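Local coordinates for protein levoglucosan dehydrogenase (Pseudarthrobacter phenanthrenivorans, PDB 6A3F) that catalyses the NAD(+)-dependent oxidation of levoglucosan to 3-dehydrolevoglucosan, working as a homotetramer of the Gfo/Idh/MocA family, at residues Leu193-Arg196 / Ser200-Gly203. Numbering follows the deposited sequence.
Sequences LSWR and SIAG. With SO4 (sulfate ion), chain E.
W195 meets I201 and A202 with its CB and the CE3/CZ3 side of its benzo ring, across one short helical stretch of chain. Packing is tight here: A202 CB lies 3.5 Å from W195 O and 3.8 Å from W195 CE3, approaching the ring obliquely. I201 touches with one branch, CG2 standing 3.8 Å from W195 CB, and the two side chains cross at about a right angle. R196 is the loose side, only brushing the helix (R196 CA to A202 CB, 4.2 Å): its CB points away, its CG lies over the indole face, and its extended chain brings W195 CZ2 over one guanidinium face, 3.6 Å above the plane. The other end of the indole is polar, NE1 donating to sulfate O4 (3.1 Å). R196 NH1 gives sulfate O2 a nearly straight bond (2.6 Å, 167°). The sulfate, probably from the crystallisation liquor, thus bridges the edges of two NADH-binding residues, R196 also binding levoglucosan. Both segments belong to the connection from strand 174-182 through helix 199-202 to helix 206-221; A202 O accepts from N103 ND2, tying this substrate-domain turn to the nucleotide-binding domain, and L193 packs on strand 238-242.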
loop_
_atom_site.group_PDB
_atom_site.type_symbol
_atom_site.label_atom_id
_atom_site.label_comp_id
_atom_site.label_asym_id
_atom_site.label_seq_id
_atom_site.Cartn_x
_atom_site.Cartn_y
_atom_site.Cartn_z
ATOM N N LEU B 193 -1.418 4.133 35.379
ATOM C CA LEU B 193 -2.245 5.324 35.517
ATOM C C LEU B 193 -1.320 6.530 35.640
ATOM O O LEU B 193 -0.661 6.686 36.652
ATOM C CB LEU B 193 -3.117 5.161 36.778
ATOM C CG LEU B 193 -4.270 6.153 36.934
ATOM C CD1 LEU B 193 -5.366 5.899 35.911
ATOM C CD2 LEU B 193 -4.874 6.061 38.336
ATOM N N SER B 194 -1.216 7.320 34.579
ATOM C CA SER B 194 -0.439 8.491 34.558
ATOM C C SER B 194 -1.399 9.672 34.465
ATOM O O SER B 194 -2.647 9.476 34.409
ATOM C CB SER B 194 0.536 8.475 33.408
ATOM O OG SER B 194 -0.156 8.570 32.169
ATOM N N TRP B 195 -0.826 10.866 34.415
ATOM C CA TRP B 195 -1.587 12.087 34.359
ATOM C C TRP B 195 -2.502 12.117 33.126
ATOM O O TRP B 195 -3.542 12.790 33.177
ATOM C CB TRP B 195 -0.693 13.318 34.416
ATOM C CG TRP B 195 0.087 13.630 33.172
ATOM C CD1 TRP B 195 1.373 13.250 32.917
ATOM C CD2 TRP B 195 -0.341 14.404 32.023
ATOM N NE1 TRP B 195 1.778 13.746 31.706
ATOM C CE2 TRP B 195 0.749 14.444 31.128
ATOM C CE3 TRP B 195 -1.525 15.077 31.667
ATOM C CZ2 TRP B 195 0.693 15.114 29.895
ATOM C CZ3 TRP B 195 -1.577 15.752 30.464
ATOM C CH2 TRP B 195 -0.470 15.783 29.593
ATOM N N ARG B 196 -2.084 11.475 32.031
ATOM C CA ARG B 196 -2.901 11.491 30.804
ATOM C C ARG B 196 -4.206 10.711 31.007
ATOM O O ARG B 196 -5.108 10.823 30.162
ATOM C CB ARG B 196 -2.135 10.873 29.611
ATOM C CG ARG B 196 -0.935 11.675 29.140
ATOM C CD ARG B 196 -0.302 11.099 27.884
ATOM N NE ARG B 196 0.679 12.028 27.362
ATOM C CZ ARG B 196 1.872 12.226 27.896
ATOM N NH1 ARG B 196 2.253 11.499 28.938
ATOM N NH2 ARG B 196 2.656 13.186 27.428
ATOM N N SER B 200 -8.501 15.423 36.278
ATOM C CA SER B 200 -8.128 16.597 37.125
ATOM C C SER B 200 -6.816 17.245 36.644
ATOM O O SER B 200 -6.589 18.428 36.911
ATOM C CB SER B 200 -8.064 16.214 38.609
ATOM O OG SER B 200 -7.038 15.268 38.845
ATOM N N ILE B 201 -5.997 16.523 35.863
ATOM C CA ILE B 201 -4.732 17.073 35.302
ATOM C C ILE B 201 -4.892 17.319 33.793
ATOM O O ILE B 201 -4.680 18.424 33.301
ATOM C CB ILE B 201 -3.580 16.112 35.632
ATOM C CG1 ILE B 201 -3.547 15.807 37.131
ATOM C CG2 ILE B 201 -2.243 16.672 35.158
ATOM C CD1 ILE B 201 -3.342 17.053 37.975
ATOM N N ALA B 202 -5.307 16.293 33.079
ATOM C CA ALA B 202 -5.397 16.360 31.592
ATOM C C ALA B 202 -6.684 17.049 31.123
ATOM O O ALA B 202 -6.706 17.704 30.071
ATOM C CB ALA B 202 -5.303 14.956 31.044
ATOM N N GLY B 203 -7.784 16.896 31.860
ATOM C CA GLY B 203 -9.055 17.500 31.426
ATOM C C GLY B 203 -9.905 16.520 30.638
ATOM O O GLY B 203 -11.116 16.382 30.890
HETATM S S SO4 E . 5.172 13.567 30.067
HETATM O O1 SO4 E . 4.647 14.496 29.031
HETATM O O2 SO4 E . 4.528 12.223 29.936
HETATM O O3 SO4 E . 6.663 13.451 29.918
HETATM O O4 SO4 E . 4.817 14.148 31.392
#